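PDB 6JIF: branched-chain-amino-acid aminotransferase, which probably catalyses pyridoxal-phosphate-dependent transfer of the amino group between branched-chain amino acids and 2-oxo acids. Local coordinates for residues P113-E118 against F165-F170; I228-D231 against K237-E240; A244-I249 against V256-P261. One frame throughout, in Å; residues are numbered along the deposited sequence.

Interaction 1 (P113-E118 against F165-F170)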
ATOM      1  N   PRO B 113       2.059 -12.218 -11.384  1.00 16.72           N
ATOM      2  CA  PRO B 113       1.524 -13.041 -12.481  1.00 23.41           C
ATOM      3  C   PRO B 113       0.015 -12.929 -12.496  1.00 17.04           C
ATOM      4  O   PRO B 113      -0.620 -12.800 -11.455  1.00 19.75           O
ATOM      5  CB  PRO B 113       1.971 -14.461 -12.129  1.00 22.70           C
ATOM      6  CG  PRO B 113       2.350 -14.405 -10.688  1.00 24.78           C
ATOM      7  CD  PRO B 113       2.809 -13.023 -10.404  1.00 25.07           C
ATOM      8  N   GLN B 114      -0.541 -12.976 -13.697  1.00 22.33           N
ATOM      9  CA  GLN B 114      -1.969 -12.824 -13.858  1.00 19.79           C
ATOM     10  C   GLN B 114      -2.631 -14.201 -13.825  1.00 19.39           C
ATOM     11  O   GLN B 114      -2.034 -15.216 -14.198  1.00 19.43           O
ATOM     12  CB  GLN B 114      -2.270 -12.096 -15.172  1.00 17.30           C
ATOM     13  CG  GLN B 114      -1.700 -10.721 -15.215  1.00 27.70           C
ATOM     14  CD  GLN B 114      -1.879 -10.057 -16.549  1.00 31.85           C
ATOM     15  OE1 GLN B 114      -2.803 -10.371 -17.302  1.00 33.12           O
ATOM     16  NE2 GLN B 114      -0.954  -9.167 -16.875  1.00 35.74           N
ATOM     17  N   VAL B 115      -3.865 -14.210 -13.354  1.00 16.55           N
ATOM     18  CA  VAL B 115      -4.736 -15.379 -13.390  1.00 19.63           C
ATOM     19  C   VAL B 115      -5.643 -15.189 -14.594  1.00 19.54           C
ATOM     20  O   VAL B 115      -6.382 -14.200 -14.649  1.00 18.05           O
ATOM     21  CB  VAL B 115      -5.544 -15.515 -12.095  1.00 21.54           C
ATOM     22  CG1 VAL B 115      -6.454 -16.785 -12.120  1.00 20.38           C
ATOM     23  CG2 VAL B 115      -4.604 -15.553 -10.915  1.00 18.68           C
ATOM     24  N   ASP B 116      -5.566 -16.119 -15.562  1.00 21.81           N
ATOM     25  CA  ASP B 116      -6.390 -15.981 -16.758  1.00 17.02           C
ATOM     26  C   ASP B 116      -7.870 -16.157 -16.402  1.00 16.47           C
ATOM     27  O   ASP B 116      -8.245 -16.714 -15.371  1.00 19.97           O
ATOM     28  CB  ASP B 116      -5.960 -16.961 -17.859  1.00 24.30           C
ATOM     29  CG  ASP B 116      -6.124 -18.407 -17.464  1.00 39.42           C
ATOM     30  OD1 ASP B 116      -7.253 -18.979 -17.593  1.00 39.92           O
ATOM     31  OD2 ASP B 116      -5.097 -18.994 -17.052  1.00 51.27           O
ATOM     32  N   THR B 117      -8.710 -15.620 -17.276  1.00 15.98           N
ATOM     33  CA  THR B 117     -10.119 -15.449 -16.947  1.00 18.92           C
ATOM     34  C   THR B 117     -10.829 -16.780 -16.704  1.00 18.20           C
ATOM     35  O   THR B 117     -11.619 -16.904 -15.764  1.00 18.52           O
ATOM     36  CB  THR B 117     -10.790 -14.672 -18.077  1.00 20.17           C
ATOM     37  OG1 THR B 117     -10.242 -13.365 -18.105  1.00 24.57           O
ATOM     38  CG2 THR B 117     -12.339 -14.608 -17.844  1.00 26.62           C
ATOM     39  N   GLU B 118     -10.540 -17.808 -17.509  1.00 19.51           N
ATOM     40  CA  GLU B 118     -11.291 -19.054 -17.305  1.00 23.42           C
ATOM     41  C   GLU B 118     -10.841 -19.747 -16.026  1.00 23.00           C
ATOM     42  O   GLU B 118     -11.678 -20.217 -15.263  1.00 24.57           O
ATOM     43  CB  GLU B 118     -11.192 -19.986 -18.523  1.00 38.38           C
ATOM     44  CG  GLU B 118     -12.029 -19.468 -19.723  1.00 54.25           C
ATOM     45  CD  GLU B 118     -13.488 -19.056 -19.329  1.00 67.29           C
ATOM     46  OE1 GLU B 118     -14.279 -19.911 -18.845  1.00 70.16           O
ATOM     47  OE2 GLU B 118     -13.846 -17.858 -19.491  1.00 69.15           O
ATOM     48  N   PHE B 165       4.105 -16.606  -5.514  1.00 16.68           N
ATOM     49  CA  PHE B 165       2.859 -15.894  -5.251  1.00 15.62           C
ATOM     50  C   PHE B 165       1.764 -16.883  -4.825  1.00 17.89           C
ATOM     51  O   PHE B 165       1.819 -18.057  -5.136  1.00 18.40           O
ATOM     52  CB  PHE B 165       2.385 -15.050  -6.473  1.00 15.07           C
ATOM     53  CG  PHE B 165       3.396 -14.061  -6.970  1.00 19.56           C
ATOM     54  CD1 PHE B 165       4.384 -14.472  -7.838  1.00 17.91           C
ATOM     55  CD2 PHE B 165       3.318 -12.730  -6.579  1.00 17.14           C
ATOM     56  CE1 PHE B 165       5.355 -13.570  -8.277  1.00 21.80           C
ATOM     57  CE2 PHE B 165       4.278 -11.819  -7.014  1.00 20.01           C
ATOM     58  CZ  PHE B 165       5.268 -12.243  -7.874  1.00 20.87           C
ATOM     59  N   ILE B 166       0.770 -16.382  -4.100  1.00 18.67           N
ATOM     60  CA  ILE B 166      -0.418 -17.141  -3.730  1.00 17.57           C
ATOM     61  C   ILE B 166      -1.633 -16.463  -4.351  1.00 14.42           C
ATOM     62  O   ILE B 166      -1.798 -15.244  -4.249  1.00 14.55           O
ATOM     63  CB  ILE B 166      -0.572 -17.254  -2.198  1.00 16.69           C
ATOM     64  CG1 ILE B 166       0.386 -18.317  -1.683  1.00 17.93           C
ATOM     65  CG2 ILE B 166      -2.040 -17.578  -1.792  1.00 18.46           C
ATOM     66  CD1 ILE B 166       0.484 -18.359  -0.169  1.00 21.03           C
ATOM     67  N   PHE B 167      -2.504 -17.262  -4.988  1.00 18.21           N
ATOM     68  CA  PHE B 167      -3.832 -16.826  -5.428  1.00 20.55           C
ATOM     69  C   PHE B 167      -4.835 -17.606  -4.577  1.00 14.28           C
ATOM     70  O   PHE B 167      -4.763 -18.824  -4.502  1.00 16.67           O
ATOM     71  CB  PHE B 167      -4.024 -17.108  -6.927  1.00 19.24           C
ATOM     72  CG  PHE B 167      -5.435 -16.916  -7.382  1.00 15.03           C
ATOM     73  CD1 PHE B 167      -6.144 -15.787  -6.986  1.00 13.31           C
ATOM     74  CD2 PHE B 167      -6.056 -17.873  -8.168  1.00 23.45           C
ATOM     75  CE1 PHE B 167      -7.482 -15.603  -7.383  1.00 19.90           C
ATOM     76  CE2 PHE B 167      -7.391 -17.710  -8.588  1.00 23.74           C
ATOM     77  CZ  PHE B 167      -8.098 -16.593  -8.223  1.00 18.00           C
ATOM     78  N   SER B 168      -5.667 -16.908  -3.823  1.00 16.00           N
ATOM     79  CA  SER B 168      -6.589 -17.625  -2.963  1.00 17.49           C
ATOM     80  C   SER B 168      -7.962 -16.950  -3.041  1.00 13.71           C
ATOM     81  O   SER B 168      -8.098 -15.787  -3.419  1.00 18.35           O
ATOM     82  CB  SER B 168      -6.013 -17.677  -1.526  1.00 20.52           C
ATOM     83  OG  SER B 168      -6.861 -18.281  -0.566  1.00 22.72           O
ATOM     84  N   ILE B 169      -8.997 -17.707  -2.727  1.00 15.27           N
ATOM     85  CA  ILE B 169     -10.348 -17.145  -2.695  1.00 13.77           C
ATOM     86  C   ILE B 169     -11.043 -17.736  -1.473  1.00 17.91           C
ATOM     87  O   ILE B 169     -11.226 -18.957  -1.392  1.00 19.40           O
ATOM     88  CB  ILE B 169     -11.195 -17.442  -3.962  1.00 21.06           C
ATOM     89  CG1 ILE B 169     -10.387 -17.212  -5.254  1.00 16.40           C
ATOM     90  CG2 ILE B 169     -12.579 -16.700  -3.929  1.00 16.83           C
ATOM     91  CD1 ILE B 169     -11.058 -17.744  -6.480  1.00 23.93           C
ATOM     92  N   PHE B 170     -11.493 -16.871  -0.560  1.00 16.86           N
ATOM     93  CA  PHE B 170     -12.396 -17.364   0.475  1.00 18.58           C
ATOM     94  C   PHE B 170     -13.755 -16.693   0.300  1.00 19.59           C
ATOM     95  O   PHE B 170     -13.913 -15.766  -0.489  1.00 17.20           O
ATOM     96  CB  PHE B 170     -11.822 -17.166   1.899  1.00 15.18           C
ATOM     97  CG  PHE B 170     -11.601 -15.749   2.316  1.00 17.91           C
ATOM     98  CD1 PHE B 170     -12.635 -15.014   2.910  1.00 16.32           C
ATOM     99  CD2 PHE B 170     -10.327 -15.166   2.230  1.00 17.18           C
ATOM    100  CE1 PHE B 170     -12.446 -13.704   3.343  1.00 18.90           C
ATOM    101  CE2 PHE B 170     -10.164 -13.833   2.661  1.00 18.42           C
ATOM    102  CZ  PHE B 170     -11.231 -13.109   3.208  1.00 17.20           C
TER

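Interaction 2 (I228-D231 against K237-E240). With PLP (pyridoxal-5'-phosphate), chain D.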
ATOM      1  N   ILE B 228     -14.939  11.386   1.715  1.00 16.09           N
ATOM      2  CA  ILE B 228     -14.975  11.478   0.260  1.00 17.43           C
ATOM      3  C   ILE B 228     -13.647  12.092  -0.166  1.00 15.00           C
ATOM      4  O   ILE B 228     -13.175  13.053   0.448  1.00 14.74           O
ATOM      5  CB  ILE B 228     -16.178  12.303  -0.237  1.00 19.16           C
ATOM      6  CG1 ILE B 228     -17.463  11.494  -0.089  1.00 16.24           C
ATOM      7  CG2 ILE B 228     -16.007  12.652  -1.711  1.00 15.88           C
ATOM      8  CD1 ILE B 228     -18.752  12.284  -0.408  1.00 15.69           C
ATOM      9  N   TYR B 229     -13.041  11.510  -1.190  1.00 12.81           N
ATOM     10  CA  TYR B 229     -11.717  11.887  -1.706  1.00 15.04           C
ATOM     11  C   TYR B 229     -11.902  12.673  -2.985  1.00 10.99           C
ATOM     12  O   TYR B 229     -12.704  12.277  -3.856  1.00 14.84           O
ATOM     13  CB  TYR B 229     -10.849  10.650  -1.974  1.00 15.29           C
ATOM     14  CG  TYR B 229     -10.647   9.875  -0.708  1.00 15.48           C
ATOM     15  CD1 TYR B 229      -9.687  10.288   0.193  1.00 11.10           C
ATOM     16  CD2 TYR B 229     -11.490   8.791  -0.375  1.00 14.71           C
ATOM     17  CE1 TYR B 229      -9.515   9.615   1.396  1.00 15.74           C
ATOM     18  CE2 TYR B 229     -11.350   8.108   0.842  1.00 13.39           C
ATOM     19  CZ  TYR B 229     -10.364   8.555   1.730  1.00 16.05           C
ATOM     20  OH  TYR B 229     -10.178   7.902   2.928  1.00 14.66           O
ATOM     21  N   LEU B 230     -11.159  13.779  -3.075  1.00 11.70           N
ATOM     22  CA  LEU B 230     -11.110  14.635  -4.248  1.00 12.44           C
ATOM     23  C   LEU B 230      -9.884  14.292  -5.085  1.00 11.76           C
ATOM     24  O   LEU B 230      -8.969  13.602  -4.630  1.00 13.87           O
ATOM     25  CB  LEU B 230     -11.077  16.130  -3.842  1.00 11.98           C
ATOM     26  CG  LEU B 230     -12.267  16.559  -2.949  1.00 12.35           C
ATOM     27  CD1 LEU B 230     -12.199  18.047  -2.812  1.00 13.94           C
ATOM     28  CD2 LEU B 230     -13.642  16.178  -3.506  1.00 15.45           C
ATOM     29  N   ASP B 231      -9.836  14.855  -6.279  1.00 12.18           N
ATOM     30  CA  ASP B 231      -8.656  14.592  -7.132  1.00 12.55           C
ATOM     31  C   ASP B 231      -7.382  15.048  -6.419  1.00 12.77           C
ATOM     32  O   ASP B 231      -7.363  16.123  -5.798  1.00 14.09           O
ATOM     33  CB  ASP B 231      -8.813  15.266  -8.486  1.00 13.16           C
ATOM     34  CG  ASP B 231      -8.641  16.732  -8.429  1.00 20.65           C
ATOM     35  OD1 ASP B 231      -9.598  17.390  -7.982  1.00 17.37           O
ATOM     36  OD2 ASP B 231      -7.589  17.226  -8.859  1.00 20.41           O
ATOM     37  N   LYS B 237     -12.301  18.208  -7.534  1.00 13.34           N
ATOM     38  CA  LYS B 237     -13.225  17.279  -8.198  1.00 13.74           C
ATOM     39  C   LYS B 237     -13.406  16.020  -7.362  1.00 12.39           C
ATOM     40  O   LYS B 237     -12.440  15.491  -6.822  1.00 15.95           O
ATOM     41  CB  LYS B 237     -12.673  16.908  -9.613  1.00 17.18           C
ATOM     42  CG  LYS B 237     -12.707  18.050 -10.605  1.00 14.49           C
ATOM     43  CD  LYS B 237     -11.816  17.778 -11.856  1.00 18.55           C
ATOM     44  CE  LYS B 237     -10.353  17.736 -11.485  1.00 21.39           C
ATOM     45  NZ  LYS B 237      -9.401  17.869 -12.673  1.00 22.64           N
ATOM     46  N   ILE B 238     -14.643  15.527  -7.246  1.00 14.33           N
ATOM     47  CA  ILE B 238     -14.883  14.284  -6.507  1.00 15.48           C
ATOM     48  C   ILE B 238     -14.300  13.097  -7.252  1.00 14.22           C
ATOM     49  O   ILE B 238     -14.464  12.964  -8.467  1.00 16.65           O
ATOM     50  CB  ILE B 238     -16.395  14.084  -6.315  1.00 16.27           C
ATOM     51  CG1 ILE B 238     -16.918  15.201  -5.417  1.00 13.32           C
ATOM     52  CG2 ILE B 238     -16.726  12.688  -5.705  1.00 14.06           C
ATOM     53  CD1 ILE B 238     -18.443  15.221  -5.270  1.00 12.35           C
ATOM     54  N   GLU B 239     -13.647  12.207  -6.516  1.00 12.89           N
ATOM     55  CA  GLU B 239     -13.139  10.956  -7.074  1.00 15.08           C
ATOM     56  C   GLU B 239     -13.772   9.717  -6.468  1.00 17.74           C
ATOM     57  O   GLU B 239     -14.192   8.837  -7.215  1.00 19.89           O
ATOM     58  CB  GLU B 239     -11.636  10.892  -6.911  1.00 15.91           C
ATOM     59  CG  GLU B 239     -10.937  11.977  -7.693  1.00 23.51           C
ATOM     60  CD  GLU B 239      -9.717  11.441  -8.449  1.00 25.55           C
ATOM     61  OE1 GLU B 239      -9.109  10.453  -7.959  1.00 23.85           O
ATOM     62  OE2 GLU B 239      -9.396  12.016  -9.531  1.00 23.35           O
ATOM     63  N   GLU B 240     -13.857   9.616  -5.130  1.00 13.83           N
ATOM     64  CA  GLU B 240     -14.333   8.379  -4.517  1.00 16.78           C
ATOM     65  C   GLU B 240     -15.068   8.694  -3.232  1.00 14.71           C
ATOM     66  O   GLU B 240     -14.735   9.646  -2.526  1.00 14.05           O
ATOM     67  CB  GLU B 240     -13.220   7.373  -4.146  1.00 20.44           C
ATOM     68  CG  GLU B 240     -12.348   6.907  -5.298  1.00 27.44           C
ATOM     69  CD  GLU B 240     -12.983   5.792  -6.087  1.00 33.86           C
ATOM     70  OE1 GLU B 240     -14.156   5.425  -5.796  1.00 35.78           O
ATOM     71  OE2 GLU B 240     -12.299   5.257  -6.977  1.00 36.43           O
TER
HETATM   72  N1  PLP D 401     -14.032   2.655  -5.277  1.00 18.12           N
HETATM   73  C2  PLP D 401     -12.946   2.146  -4.630  1.00 21.86           C
HETATM   74  C2A PLP D 401     -11.913   3.125  -4.171  1.00 21.89           C
HETATM   75  C3  PLP D 401     -12.795   0.768  -4.469  1.00 26.89           C
HETATM   76  O3  PLP D 401     -11.668   0.276  -3.864  1.00 27.39           O
HETATM   77  C4  PLP D 401     -13.807  -0.109  -4.938  1.00 26.24           C
HETATM   78  C4A PLP D 401     -13.598  -1.612  -4.966  1.00 21.50           C
HETATM   79  C5  PLP D 401     -14.917   0.476  -5.578  1.00 21.81           C
HETATM   80  C6  PLP D 401     -14.989   1.827  -5.743  1.00 23.87           C
HETATM   81  C5A PLP D 401     -16.109  -0.285  -6.068  1.00 22.42           C
HETATM   82  O4P PLP D 401     -15.740  -1.289  -6.935  1.00 20.87           O
HETATM   83  P   PLP D 401     -16.777  -2.469  -7.217  1.00 18.33           P
HETATM   84  O1P PLP D 401     -18.090  -1.891  -7.685  1.00 17.61           O
HETATM   85  O2P PLP D 401     -16.079  -3.229  -8.354  1.00 15.20           O
HETATM   86  O3P PLP D 401     -17.018  -3.313  -5.969  1.00 20.47           O
HETATM   87  O   HOH W   1      -6.966  17.077 -11.390  1.00 29.14           O

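Interaction 3 (A244-I249 against V256-P261). With PLP (pyridoxal-5'-phosphate), chain D.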
ATOM      1  N   ALA B 244     -16.084   3.364  -2.432  1.00 17.82           N
ATOM      2  CA  ALA B 244     -17.164   3.177  -3.398  1.00 16.14           C
ATOM      3  C   ALA B 244     -17.089   4.283  -4.441  1.00 16.24           C
ATOM      4  O   ALA B 244     -16.489   5.327  -4.207  1.00 22.02           O
ATOM      5  CB  ALA B 244     -18.553   3.212  -2.726  1.00 11.46           C
ATOM      6  N   ASN B 245     -17.693   4.050  -5.610  1.00 15.35           N
ATOM      7  CA  ASN B 245     -17.708   5.120  -6.599  1.00 13.92           C
ATOM      8  C   ASN B 245     -18.839   6.096  -6.314  1.00 14.79           C
ATOM      9  O   ASN B 245     -19.846   5.733  -5.684  1.00 14.96           O
ATOM     10  CB  ASN B 245     -17.880   4.575  -7.999  1.00 11.42           C
ATOM     11  CG  ASN B 245     -16.657   3.801  -8.450  1.00 16.92           C
ATOM     12  OD1 ASN B 245     -16.743   2.624  -8.755  1.00 14.96           O
ATOM     13  ND2 ASN B 245     -15.513   4.449  -8.399  1.00 13.82           N
ATOM     14  N   PHE B 246     -18.664   7.351  -6.768  1.00 12.71           N
ATOM     15  CA  PHE B 246     -19.691   8.390  -6.628  1.00 14.33           C
ATOM     16  C   PHE B 246     -20.572   8.404  -7.872  1.00 14.68           C
ATOM     17  O   PHE B 246     -20.091   8.199  -8.980  1.00 15.65           O
ATOM     18  CB  PHE B 246     -19.042   9.771  -6.465  1.00 11.72           C
ATOM     19  CG  PHE B 246     -20.021  10.917  -6.420  1.00 13.10           C
ATOM     20  CD1 PHE B 246     -20.608  11.299  -5.206  1.00 15.67           C
ATOM     21  CD2 PHE B 246     -20.347  11.632  -7.564  1.00 13.74           C
ATOM     22  CE1 PHE B 246     -21.533  12.353  -5.132  1.00 16.93           C
ATOM     23  CE2 PHE B 246     -21.255  12.734  -7.490  1.00 13.99           C
ATOM     24  CZ  PHE B 246     -21.856  13.065  -6.289  1.00 15.20           C
ATOM     25  N   PHE B 247     -21.858   8.652  -7.696  1.00 14.14           N
ATOM     26  CA  PHE B 247     -22.660   9.085  -8.829  1.00 14.88           C
ATOM     27  C   PHE B 247     -23.595  10.203  -8.362  1.00 17.68           C
ATOM     28  O   PHE B 247     -23.982  10.272  -7.188  1.00 13.92           O
ATOM     29  CB  PHE B 247     -23.416   7.917  -9.492  1.00 12.93           C
ATOM     30  CG  PHE B 247     -24.504   7.340  -8.641  1.00 14.13           C
ATOM     31  CD1 PHE B 247     -25.783   7.912  -8.620  1.00 18.65           C
ATOM     32  CD2 PHE B 247     -24.249   6.264  -7.808  1.00 18.70           C
ATOM     33  CE1 PHE B 247     -26.790   7.380  -7.808  1.00 23.09           C
ATOM     34  CE2 PHE B 247     -25.243   5.755  -6.967  1.00 18.21           C
ATOM     35  CZ  PHE B 247     -26.523   6.315  -6.972  1.00 18.51           C
ATOM     36  N   GLY B 248     -23.880  11.117  -9.281  1.00 16.75           N
ATOM     37  CA  GLY B 248     -24.898  12.129  -9.073  1.00 13.28           C
ATOM     38  C   GLY B 248     -25.953  11.993 -10.155  1.00 17.98           C
ATOM     39  O   GLY B 248     -25.666  11.544 -11.255  1.00 21.06           O
ATOM     40  N   ILE B 249     -27.180  12.399  -9.840  1.00 18.11           N
ATOM     41  CA  ILE B 249     -28.285  12.430 -10.798  1.00 12.90           C
ATOM     42  C   ILE B 249     -28.624  13.886 -11.027  1.00 19.57           C
ATOM     43  O   ILE B 249     -29.005  14.561 -10.074  1.00 17.47           O
ATOM     44  CB  ILE B 249     -29.527  11.697 -10.266  1.00 16.65           C
ATOM     45  CG1 ILE B 249     -29.202  10.266  -9.864  1.00 20.01           C
ATOM     46  CG2 ILE B 249     -30.670  11.791 -11.311  1.00 20.12           C
ATOM     47  CD1 ILE B 249     -28.666   9.390 -11.012  1.00 18.53           C
ATOM     48  N   VAL B 256     -24.309  10.833 -13.577  1.00 13.66           N
ATOM     49  CA  VAL B 256     -22.970  11.426 -13.747  1.00 12.88           C
ATOM     50  C   VAL B 256     -21.994  10.748 -12.798  1.00 12.29           C
ATOM     51  O   VAL B 256     -22.252  10.621 -11.602  1.00 13.46           O
ATOM     52  CB  VAL B 256     -23.014  12.943 -13.519  1.00 14.11           C
ATOM     53  CG1 VAL B 256     -21.668  13.546 -13.754  1.00 16.00           C
ATOM     54  CG2 VAL B 256     -24.051  13.557 -14.459  1.00 15.05           C
ATOM     55  N   THR B 257     -20.844  10.330 -13.326  1.00 12.12           N
ATOM     56  CA  THR B 257     -19.863   9.723 -12.429  1.00 14.29           C
ATOM     57  C   THR B 257     -18.445  10.172 -12.812  1.00 14.36           C
ATOM     58  O   THR B 257     -18.165  10.448 -13.993  1.00 18.19           O
ATOM     59  CB  THR B 257     -20.053   8.182 -12.438  1.00 18.09           C
ATOM     60  OG1 THR B 257     -19.276   7.587 -11.391  1.00 19.21           O
ATOM     61  CG2 THR B 257     -19.657   7.585 -13.804  1.00 16.12           C
ATOM     62  N   PRO B 258     -17.539  10.308 -11.824  1.00 13.55           N
ATOM     63  CA  PRO B 258     -16.181  10.789 -12.123  1.00 13.24           C
ATOM     64  C   PRO B 258     -15.391   9.895 -13.052  1.00 15.28           C
ATOM     65  O   PRO B 258     -15.526   8.674 -13.045  1.00 16.82           O
ATOM     66  CB  PRO B 258     -15.498  10.837 -10.735  1.00 14.64           C
ATOM     67  CG  PRO B 258     -16.683  11.142  -9.760  1.00 13.34           C
ATOM     68  CD  PRO B 258     -17.792  10.263 -10.374  1.00 16.13           C
ATOM     69  N   ASN B 259     -14.533  10.542 -13.842  1.00 13.27           N
ATOM     70  CA  ASN B 259     -13.616   9.865 -14.749  1.00 16.53           C
ATOM     71  C   ASN B 259     -12.256  10.507 -14.540  1.00 18.49           C
ATOM     72  O   ASN B 259     -12.130  11.726 -14.670  1.00 19.71           O
ATOM     73  CB  ASN B 259     -14.107  10.052 -16.187  1.00 19.24           C
ATOM     74  CG  ASN B 259     -13.245   9.346 -17.198  1.00 31.55           C
ATOM     75  OD1 ASN B 259     -12.558   8.407 -16.875  1.00 35.89           O
ATOM     76  ND2 ASN B 259     -13.337   9.770 -18.433  1.00 43.69           N
ATOM     77  N   SER B 260     -11.268   9.723 -14.148  1.00 15.48           N
ATOM     78  CA  SER B 260      -9.909  10.247 -14.022  1.00 16.56           C
ATOM     79  C   SER B 260      -8.969   9.060 -13.903  1.00 19.31           C
ATOM     80  O   SER B 260      -9.414   7.948 -13.562  1.00 19.78           O
ATOM     81  CB  SER B 260      -9.772  11.151 -12.794  1.00 23.70           C
ATOM     82  OG  SER B 260      -9.201  10.460 -11.698  1.00 25.56           O
ATOM     83  N   PRO B 261      -7.680   9.267 -14.151  1.00 16.72           N
ATOM     84  CA  PRO B 261      -6.738   8.131 -14.070  1.00 19.99           C
ATOM     85  C   PRO B 261      -6.616   7.521 -12.675  1.00 21.83           C
ATOM     86  O   PRO B 261      -6.148   6.374 -12.584  1.00 18.85           O
ATOM     87  CB  PRO B 261      -5.404   8.739 -14.529  1.00 22.47           C
ATOM     88  CG  PRO B 261      -5.785   9.973 -15.378  1.00 24.34           C
ATOM     89  CD  PRO B 261      -7.085  10.476 -14.732  1.00 21.65           C
TER
HETATM   90  N1  PLP D 401     -14.032   2.655  -5.277  1.00 18.12           N
HETATM   91  C2  PLP D 401     -12.946   2.146  -4.630  1.00 21.86           C
HETATM   92  C2A PLP D 401     -11.913   3.125  -4.171  1.00 21.89           C
HETATM   93  C3  PLP D 401     -12.795   0.768  -4.469  1.00 26.89           C
HETATM   94  O3  PLP D 401     -11.668   0.276  -3.864  1.00 27.39           O
HETATM   95  C4  PLP D 401     -13.807  -0.109  -4.938  1.00 26.24           C
HETATM   96  C4A PLP D 401     -13.598  -1.612  -4.966  1.00 21.50           C
HETATM   97  C5  PLP D 401     -14.917   0.476  -5.578  1.00 21.81           C
HETATM   98  C6  PLP D 401     -14.989   1.827  -5.743  1.00 23.87           C
HETATM   99  C5A PLP D 401     -16.109  -0.285  -6.068  1.00 22.42           C
HETATM  100  O4P PLP D 401     -15.740  -1.289  -6.935  1.00 20.87           O
HETATM  101  P   PLP D 401     -16.777  -2.469  -7.217  1.00 18.33           P
HETATM  102  O1P PLP D 401     -18.090  -1.891  -7.685  1.00 17.61           O
HETATM  103  O2P PLP D 401     -16.079  -3.229  -8.354  1.00 15.20           O
HETATM  104  O3P PLP D 401     -17.018  -3.313  -5.969  1.00 20.47           O

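Interaction 1 (P113-E118 against F165-F170)
P113 sets its CD over the face of F165, and two residues on V115 sets a methyl over the face of F167, so a connector and a strand meet through two CH-pi contacts. Taking F165 from its root, CB stands 4.3 Å from P113 CG. CG then lies 3.6 Å from P113 CD, and CD1 comes in to 3.3 Å of that same CD. Beyond it CE1 is 3.4 Å and the CZ tip 3.6 Å from P113 CD, which therefore sits almost over the middle of the ring, 14° off its normal. On V115, CG1 is anti to the backbone N (chi1 -179°), which turns both methyls to the F167 ring: CG2 rests over one face, 4.0 Å from the centroid and shifted toward the rim, while CG1 meets CE2 at 3.8 Å. Putting an alanine at F165 would probably strip P113 of the aromatic face under its CD and open a gap between the connector and the strand. Next, D116 N-caps helix 117-130, its OD1 accepting from Q119 N, and V115 also touches F120 of that helix. Strand 164-174 lies between strands 41-47 and 143-153 of the antiparallel sheet, and the loop leading into helix 117-130 packs on it. No hydrogen bond joins 113-118 to 165-170: the lead-in is held by dispersion, with P113 CD, bonded to nitrogen, probably adding a slight electrostatic pull toward the ring.

Interaction 2 (I228-D231 against K237-E240)
Y229 and E240 form an antiparallel hydrogen-bonded pair, and the carbonyl of Y229 does double duty. Y229 N gives its hydrogen to E240 O at 2.9 Å, nearly straight at 167°. In return Y229 O accepts twice, from E239 N at 2.8 Å in the carbonyl plane and from E240 N at 3.2 Å, tilted 21° out of it. Two consecutive residues facing one partner make this a classic beta bulge. Further along, D231 N donates to K237 O at 2.7 Å, and K237 N returns a bond to D231 OD1 at 2.9 Å, met nearly end-on to its C-O bond.

Both oxygens of the D231 carboxylate have partners: OD1 also takes T236 N, while OD2 is bonded to T234 OG1 and to a water at 2.6 Å. That water accepts from K237 NZ, so the lysine reaches OD2 through it and not by a direct salt bridge. E239 is served by two hydroxyls, S262 on OE1 and S260 on OE2. The E240 chain bends at chi2 (-82°) and carries the carboxylate away from Y229 to the cofactor, OE1 ending 2.8 Å from PLP N1; OE2 is held by L264 N. A glutamate facing the pyridine nitrogen in this way is characteristic of class IV aminotransferases.

Apolar side chains fill in beside the backbone bonds: I228 and L230 both lean on I238. This hairpin continues a larger sheet, with strand 185-189 running parallel to 227-230 on its far side, I228 and L230 touching I189, I238 packing on F246 of strand 245-250, and the Y229 ring lying against S212 and P215 of helix 206-221.

Interaction 3 (A244-I249 against V256-P261)
The ring of F246 meets P258 at its edge: P258 CD lies near the ring plane, 4.0 Å from CD2, and the two side chains cross at about a right angle. V289 and A300 also pack on this phenylalanine. The F247 ring leads away from 256-261 and meets F255, their planes only about 15° apart. A third flat group, the N245 amide, lies by the cofactor with OD1 3.6 Å from PLP C6, while its ND2 bonds to L264 O.

Between the strands, G248 and V256 form an antiparallel hydrogen-bonded pair, G248 N to V256 O at 2.9 Å and V256 N to G248 O at 2.8 Å. Two residues on, where F246 O would look for a backbone donor, P258 has no N-H to offer. T257 OG1, placed anti to the backbone N (chi1 -169°), donates to F246 O at 2.6 Å and nearly along the C=O axis, and P258 CD sits 3.4 Å from the same oxygen. T257 OG1 thus appears to stand in for the missing backbone donor, keeping a buried carbonyl satisfied where the hairpin approaches the PLP pocket.

How the interactions relate
Along the chain the three contacts follow in series, interaction 1 closing before 2 and 2 before 3. Interaction 1 packs the lead-in to helix 117-130 on strand 164-174 of the antiparallel sheet; its centre is 30 Å from that of interaction 2 and 29 Å from that of interaction 3, on the opposite side of the chain's centre. Interactions 2 and 3 are successive hairpins of the mixed sheet, centres 9 Å apart. They touch directly, E240 OE1 packing 3.1 Å from N245 ND2. Both reach PLP, through E240 and through A244 and N245, so the two neighbouring hairpins both contribute residues to the cofactor pocket, while interaction 1 lies well away, at the other sheet.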